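Local coordinates for phosphoribosyl-glycinamide (GAR) synthetase (Cryptococcus neoformans var. grubii serotype A, PDB 7LVO), which catalyses, as the N-terminal half of a bifunctional purine-biosynthesis enzyme, the ATP-dependent joining of glycine to 5-phosphoribosylamine to give glycinamide ribonucleotide, at residues G277-A280 / P281-A285; P436-R439 / A440-L444; L346-D349 / E350-L354. All coordinates share one frame; numbering follows the deposited sequence.

Contact 1: residues G277-A280 / P281-A285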
loop_
_atom_site.group_PDB
_atom_site.type_symbol
_atom_site.label_atom_id
_atom_site.label_comp_id
_atom_site.label_asym_id
_atom_site.label_seq_id
_atom_site.Cartn_x
_atom_site.Cartn_y
_atom_site.Cartn_z
ATOM N N GLY A 277 -10.137 6.687 -0.410
ATOM C CA GLY A 277 -10.612 6.334 -1.732
ATOM C C GLY A 277 -9.577 6.576 -2.810
ATOM O O GLY A 277 -8.707 7.436 -2.657
ATOM N N ALA A 278 -9.659 5.826 -3.906
ATOM C CA ALA A 278 -8.685 5.947 -4.983
ATOM C C ALA A 278 -9.361 5.668 -6.319
ATOM O O ALA A 278 -10.467 5.124 -6.386
ATOM C CB ALA A 278 -7.502 4.990 -4.772
ATOM N N TYR A 279 -8.680 6.058 -7.387
ATOM C CA TYR A 279 -9.181 5.855 -8.737
ATOM C C TYR A 279 -7.990 5.701 -9.673
ATOM O O TYR A 279 -6.883 6.172 -9.387
ATOM C CB TYR A 279 -10.086 7.009 -9.191
ATOM C CG TYR A 279 -9.460 8.380 -9.056
ATOM C CD1 TYR A 279 -9.496 9.064 -7.852
ATOM C CD2 TYR A 279 -8.822 8.983 -10.133
ATOM C CE1 TYR A 279 -8.925 10.314 -7.718
ATOM C CE2 TYR A 279 -8.242 10.234 -10.009
ATOM C CZ TYR A 279 -8.301 10.894 -8.799
ATOM O OH TYR A 279 -7.726 12.138 -8.659
ATOM N N ALA A 280 -8.233 5.031 -10.803
ATOM C CA ALA A 280 -7.187 4.777 -11.786
ATOM C C ALA A 280 -7.846 4.388 -13.095
ATOM O O ALA A 280 -8.936 3.808 -13.080
ATOM C CB ALA A 280 -6.239 3.658 -11.311
ATOM N N PRO A 281 -7.222 4.701 -14.246
ATOM C CA PRO A 281 -5.987 5.488 -14.367
ATOM C C PRO A 281 -6.214 6.960 -14.028
ATOM O O PRO A 281 -7.214 7.524 -14.429
ATOM C CB PRO A 281 -5.595 5.330 -15.846
ATOM C CG PRO A 281 -6.378 4.165 -16.342
ATOM C CD PRO A 281 -7.647 4.142 -15.540
ATOM N N ALA A 282 -5.297 7.551 -13.287
ATOM C CA ALA A 282 -5.390 8.962 -12.939
ATOM C C ALA A 282 -5.139 9.803 -14.182
ATOM O O ALA A 282 -4.015 9.787 -14.702
ATOM C CB ALA A 282 -4.374 9.301 -11.846
ATOM N N PRO A 283 -6.127 10.547 -14.687
ATOM C CA PRO A 283 -5.892 11.332 -15.912
ATOM C C PRO A 283 -4.701 12.270 -15.821
ATOM O O PRO A 283 -4.061 12.556 -16.843
ATOM C CB PRO A 283 -7.209 12.102 -16.093
ATOM C CG PRO A 283 -8.237 11.268 -15.396
ATOM C CD PRO A 283 -7.517 10.659 -14.210
ATOM N N ILE A 284 -4.375 12.757 -14.623
ATOM C CA ILE A 284 -3.258 13.682 -14.485
ATOM C C ILE A 284 -1.930 13.021 -14.828
ATOM O O ILE A 284 -0.968 13.714 -15.181
ATOM C CB ILE A 284 -3.222 14.263 -13.061
ATOM C CG1 ILE A 284 -2.266 15.453 -12.998
ATOM C CG2 ILE A 284 -2.814 13.193 -12.058
ATOM C CD1 ILE A 284 -2.330 16.208 -11.693
ATOM N N ALA A 285 -1.845 11.693 -14.728
ATOM C CA ALA A 285 -0.644 10.962 -15.119
ATOM C C ALA A 285 -0.708 10.734 -16.624
ATOM O O ALA A 285 -1.111 9.674 -17.113
ATOM C CB ALA A 285 -0.532 9.650 -14.349
#
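Tyr-279 meets the chain that follows it through one corner of its ring, and the contact is apolar. Tyr-279 CE2 lies 4.3 Å from Pro-283 CD, a methylene that sits at the ring edge and close to the ring plane. Ala-282 CA approaches the same CE2 obliquely, at 4.3 Å. Tyr-279 CG stands between its backbone N and carbonyl carbon (chi1 53°), a torsion that carries the ring alongside the loop, and Tyr-279 OH is hydrogen-bonded to Gln-259 OE1 on the adjacent strand.

The second element is covalent. The peptide joining Ala-280 to Pro-281 is cis, which brings Ala-280 CA and Pro-281 CA to 2.9 Å and sets Pro-281 CD beside Ala-280 O at 2.8 Å. Ala-280 CB lies 3.6 Å from Pro-281 CA, beside the cis peptide. The chain bends so sharply here that Ala-282 N returns to 3.7 Å from Ala-280 CA.

Polar contacts lie on the flanks of this bend. Downstream, Ala-285 N donates to Ala-282 O at 2.9 Å, closing a type I beta turn, while upstream the strand pairs through its backbone with His-261 and Gln-259 on one neighbour and with Ser-380 and Ala-378 on the other. Ala-282 packs on Gln-259 and lies near Ile-241, which is within the predicted ATP-binding region. The arrangement is a cis-proline bend leaving an inner strand of an antiparallel sheet, here within the ATP-grasp part of the enzyme and just ahead of helix 287-307.

Contact 2: residues P436-R439 / A440-L444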
loop_
_atom_site.group_PDB
_atom_site.type_symbol
_atom_site.label_atom_id
_atom_site.label_comp_id
_atom_site.label_asym_id
_atom_site.label_seq_id
_atom_site.Cartn_x
_atom_site.Cartn_y
_atom_site.Cartn_z
ATOM N N PRO A 436 -16.464 2.113 -18.303
ATOM C CA PRO A 436 -15.715 2.730 -19.413
ATOM C C PRO A 436 -15.322 4.172 -19.152
ATOM O O PRO A 436 -14.294 4.625 -19.666
ATOM C CB PRO A 436 -16.688 2.623 -20.601
ATOM C CG PRO A 436 -17.662 1.542 -20.220
ATOM C CD PRO A 436 -17.793 1.629 -18.720
ATOM N N THR A 437 -16.114 4.911 -18.378
ATOM C CA THR A 437 -15.825 6.300 -18.057
ATOM C C THR A 437 -15.642 6.452 -16.553
ATOM O O THR A 437 -16.193 5.679 -15.762
ATOM C CB THR A 437 -16.944 7.240 -18.531
ATOM O OG1 THR A 437 -18.168 6.900 -17.867
ATOM C CG2 THR A 437 -17.131 7.130 -20.037
ATOM N N LEU A 438 -14.866 7.467 -16.163
ATOM C CA LEU A 438 -14.607 7.691 -14.744
ATOM C C LEU A 438 -15.888 8.057 -14.003
ATOM O O LEU A 438 -16.122 7.580 -12.881
ATOM C CB LEU A 438 -13.556 8.785 -14.576
ATOM C CG LEU A 438 -13.151 9.113 -13.136
ATOM C CD1 LEU A 438 -12.652 7.865 -12.413
ATOM C CD2 LEU A 438 -12.085 10.202 -13.110
ATOM N N ARG A 439 -16.737 8.891 -14.621
ATOM C CA ARG A 439 -17.972 9.303 -13.959
ATOM C C ARG A 439 -18.903 8.116 -13.727
ATOM O O ARG A 439 -19.539 8.009 -12.670
ATOM C CB ARG A 439 -18.674 10.382 -14.787
ATOM C CG ARG A 439 -18.867 10.030 -16.253
ATOM C CD ARG A 439 -19.595 11.140 -17.012
ATOM N NE ARG A 439 -19.029 12.461 -16.753
ATOM C CZ ARG A 439 -17.952 12.952 -17.354
ATOM N NH1 ARG A 439 -17.273 12.248 -18.248
ATOM N NH2 ARG A 439 -17.541 14.179 -17.045
ATOM N N ALA A 440 -19.001 7.214 -14.704
ATOM C CA ALA A 440 -19.837 6.034 -14.527
ATOM C C ALA A 440 -19.299 5.145 -13.411
ATOM O O ALA A 440 -20.066 4.615 -12.601
ATOM C CB ALA A 440 -19.930 5.255 -15.838
ATOM N N ALA A 441 -17.980 4.976 -13.349
ATOM C CA ALA A 441 -17.390 4.201 -12.255
ATOM C C ALA A 441 -17.660 4.863 -10.910
ATOM O O ALA A 441 -18.001 4.188 -9.930
ATOM C CB ALA A 441 -15.885 4.034 -12.477
ATOM N N VAL A 442 -17.524 6.191 -10.848
ATOM C CA VAL A 442 -17.838 6.920 -9.624
ATOM C C VAL A 442 -19.298 6.709 -9.235
ATOM O O VAL A 442 -19.609 6.329 -8.102
ATOM C CB VAL A 442 -17.520 8.418 -9.798
ATOM C CG1 VAL A 442 -17.973 9.197 -8.572
ATOM C CG2 VAL A 442 -16.031 8.614 -10.042
ATOM N N ASP A 443 -20.215 6.962 -10.170
ATOM C CA ASP A 443 -21.636 6.827 -9.863
ATOM C C ASP A 443 -21.975 5.401 -9.442
ATOM O O ASP A 443 -22.768 5.188 -8.517
ATOM C CB ASP A 443 -22.478 7.234 -11.072
ATOM C CG ASP A 443 -22.424 8.724 -11.350
ATOM O OD1 ASP A 443 -21.874 9.477 -10.510
ATOM O OD2 ASP A 443 -22.936 9.141 -12.410
ATOM N N LEU A 444 -21.393 4.409 -10.115
ATOM C CA LEU A 444 -21.690 3.018 -9.781
ATOM C C LEU A 444 -21.210 2.676 -8.377
ATOM O O LEU A 444 -21.928 2.024 -7.607
ATOM C CB LEU A 444 -21.055 2.094 -10.818
ATOM C CG LEU A 444 -21.381 0.605 -10.726
ATOM C CD1 LEU A 444 -22.875 0.355 -10.734
ATOM C CD2 LEU A 444 -20.713 -0.137 -11.884
#
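Thr-437 OG1 caps the helix by accepting from Ala-440 N at 3.3 Å, with an N-H...O angle of 151°. Its hydroxyl reaches that N-H because OG1 sits between the backbone N and the carbonyl carbon of its own residue (chi1 61°). The same approach brings Ala-440 CB up against the oxygen.

Beyond the cap, backbone carbonyls take over as acceptors. Ala-441 N donates to Thr-437 O at 3.1 Å, Val-442 N to Leu-438 O at 2.8 Å and Asp-443 N to Arg-439 O, also at 2.8 Å. In the next step Leu-444 N donates to Ala-440 O. The amides from Ala-440 to Leu-444 thus all have an acceptor, the first in a side chain and the others in the regular helical series. Asp-443 O additionally accepts from the Ser-447 hydroxyl one turn on.

Side chains crowd some of these acceptors. Val-442 CG2 is pressed to 3.0 Å from Leu-438 O, beside the bond that this oxygen takes from Val-442 N. Leu-438 CD1 also meets Val-442 CG2, at 4.2 Å, the two side chains crossing obliquely. The charged ends of Arg-439 and Asp-443 do not pair: Arg-439 NE and Asp-443 OD2 are 6.7 Å apart.

This first turn belongs to helix 438-449, which lies against the five-stranded antiparallel sheet that also takes in strand 277-280. Leu-438, Ala-441 and Val-442 pack on Val-379 of strand 377-384, whereas Ala-440 and Ala-441 touch Ala-435 and Leu-444 touches Ala-433 in strand 427-435, the strand that leads into the helix.

Contact 3: residues L346-D349 / E350-L354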
loop_
_atom_site.group_PDB
_atom_site.type_symbol
_atom_site.label_atom_id
_atom_site.label_comp_id
_atom_site.label_asym_id
_atom_site.label_seq_id
_atom_site.Cartn_x
_atom_site.Cartn_y
_atom_site.Cartn_z
ATOM N N LEU A 346 -9.609 -4.308 -10.094
ATOM C CA LEU A 346 -10.737 -4.304 -11.019
ATOM C C LEU A 346 -10.348 -3.900 -12.434
ATOM O O LEU A 346 -11.201 -3.953 -13.324
ATOM C CB LEU A 346 -11.831 -3.376 -10.500
ATOM C CG LEU A 346 -12.768 -3.960 -9.455
ATOM C CD1 LEU A 346 -12.007 -4.682 -8.360
ATOM C CD2 LEU A 346 -13.649 -2.869 -8.867
ATOM N N LEU A 347 -9.099 -3.501 -12.665
ATOM C CA LEU A 347 -8.630 -3.147 -13.999
ATOM C C LEU A 347 -7.791 -4.243 -14.642
ATOM O O LEU A 347 -7.398 -4.102 -15.804
ATOM C CB LEU A 347 -7.824 -1.845 -13.957
ATOM C CG LEU A 347 -8.606 -0.574 -13.627
ATOM C CD1 LEU A 347 -7.676 0.637 -13.639
ATOM C CD2 LEU A 347 -9.758 -0.362 -14.588
ATOM N N LEU A 348 -7.502 -5.326 -13.923
ATOM C CA LEU A 348 -6.826 -6.465 -14.529
ATOM C C LEU A 348 -7.772 -7.153 -15.506
ATOM O O LEU A 348 -8.875 -7.547 -15.130
ATOM C CB LEU A 348 -6.364 -7.437 -13.453
ATOM C CG LEU A 348 -5.187 -6.995 -12.580
ATOM C CD1 LEU A 348 -4.993 -7.960 -11.412
ATOM C CD2 LEU A 348 -3.920 -6.900 -13.402
ATOM N N ASP A 349 -7.349 -7.297 -16.761
ATOM C CA ASP A 349 -8.195 -7.961 -17.740
ATOM C C ASP A 349 -8.431 -9.417 -17.336
ATOM O O ASP A 349 -7.646 -10.029 -16.602
ATOM C CB ASP A 349 -7.578 -7.890 -19.140
ATOM C CG ASP A 349 -6.232 -8.596 -19.234
ATOM O OD1 ASP A 349 -6.143 -9.788 -18.881
ATOM O OD2 ASP A 349 -5.261 -7.959 -19.682
ATOM N N GLU A 350 -9.538 -9.973 -17.827
ATOM C CA GLU A 350 -9.892 -11.346 -17.481
ATOM C C GLU A 350 -8.935 -12.371 -18.071
ATOM O O GLU A 350 -9.075 -13.561 -17.782
ATOM C CB GLU A 350 -11.326 -11.643 -17.926
ATOM C CG GLU A 350 -12.365 -10.742 -17.276
ATOM C CD GLU A 350 -12.309 -10.777 -15.759
ATOM O OE1 GLU A 350 -11.641 -11.671 -15.200
ATOM O OE2 GLU A 350 -12.935 -9.905 -15.121
ATOM N N GLN A 351 -7.973 -11.944 -18.890
ATOM C CA GLN A 351 -6.920 -12.830 -19.360
ATOM C C GLN A 351 -5.749 -12.910 -18.389
ATOM O O GLN A 351 -4.989 -13.883 -18.433
ATOM C CB GLN A 351 -6.411 -12.369 -20.728
ATOM C CG GLN A 351 -5.857 -13.483 -21.598
ATOM C CD GLN A 351 -6.951 -14.362 -22.174
ATOM O OE1 GLN A 351 -8.136 -14.121 -21.948
ATOM N NE2 GLN A 351 -6.558 -15.393 -22.920
ATOM N N THR A 352 -5.595 -11.915 -17.514
ATOM C CA THR A 352 -4.471 -11.868 -16.592
ATOM C C THR A 352 -4.754 -12.719 -15.364
ATOM O O THR A 352 -5.778 -12.539 -14.696
ATOM C CB THR A 352 -4.190 -10.426 -16.169
ATOM O OG1 THR A 352 -3.756 -9.666 -17.303
ATOM C CG2 THR A 352 -3.117 -10.395 -15.089
ATOM N N ASP A 353 -3.839 -13.635 -15.063
ATOM C CA ASP A 353 -3.890 -14.447 -13.853
ATOM C C ASP A 353 -2.975 -13.797 -12.825
ATOM O O ASP A 353 -1.752 -13.793 -12.991
ATOM C CB ASP A 353 -3.462 -15.887 -14.141
ATOM C CG ASP A 353 -3.513 -16.775 -12.903
ATOM O OD1 ASP A 353 -3.224 -16.285 -11.798
ATOM O OD2 ASP A 353 -3.836 -17.970 -13.038
ATOM N N LEU A 354 -3.565 -13.244 -11.761
ATOM C CA LEU A 354 -2.756 -12.563 -10.755
ATOM C C LEU A 354 -1.794 -13.533 -10.082
ATOM O O LEU A 354 -0.661 -13.163 -9.757
ATOM C CB LEU A 354 -3.645 -11.892 -9.718
ATOM C CG LEU A 354 -2.900 -11.109 -8.640
ATOM C CD1 LEU A 354 -1.930 -10.102 -9.240
ATOM C CD2 LEU A 354 -3.899 -10.402 -7.710
HETATM O O HOH W 1 -8.018 -11.412 -14.016
#
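Asp-349 to Thr-352 form a type I beta turn, closed by Thr-352 N donating to Asp-349 O at 2.9 Å, with the donor well above the carbonyl plane. A water bridges the two ends of the turn, donating to Asp-349 O and, at 2.6 Å, to Thr-352 O.

The carboxylate of Asp-349 folds back over this turn. Asp-349 CG lies between its backbone N and carbonyl carbon (chi1 62°), a torsion that turns OD1 toward the amides of Gln-351 and Thr-352. Gln-351 N approaches Asp-349 OD1 at 2.8 Å and Thr-352 N approaches it at 2.6 Å, but both bonds are weak, their N-H vectors being bent away from the oxygen at 118° and 117°. The first, though weak, has the connectivity of an Asx turn, superimposed on the backbone-closed beta turn. Thr-352 OG1 is also 2.9 Å from Asp-349 OD1, with the threonine and aspartate side chains crossing at about a right angle; the same hydroxyl oxygen accepts a hydrogen bond from Gly-372 N in a nearby loop. Two backbone N-H groups thus point weakly at one carboxylate oxygen, an environment consistent with a charged carboxylate.

On the apolar side, the methyl of Thr-352 rests against Leu-348, with CG2 to CD2 at 4.0 Å. The other branch of Leu-348 reaches further, CD1 meeting Leu-354 CD1 at 4.3 Å. Both leucines pack on Lys-55 of helix 47-56, and between Thr-352 and Leu-354 the N-cap residue Asp-353 receives Glu-356 N on OD1 and the Ser-59 hydroxyl on OD2.

Overall arrangement
Following the chain, contact 1 comes first, turning strand 277-280 out of its sheet toward helix 287-307. Contact 3 follows, closing the loop between helices 340-344 and 354-362 and packing it on helix 47-56, and contact 2 starts helix 438-449 after strand 427-435. The three are in series, neither nested nor crossed. Contact 1 touches both others: Tyr-279 CB packs on Leu-438 CD1 at 4.2 Å, and Ala-280 O and Pro-281 meet Leu-347 CD1. Contacts 2 and 3 do not touch, their nearest atoms being about 8 Å apart. Residues 277-285 thus link the C-domain helix, across the shared antiparallel sheet, to the loop beside helix 47-56.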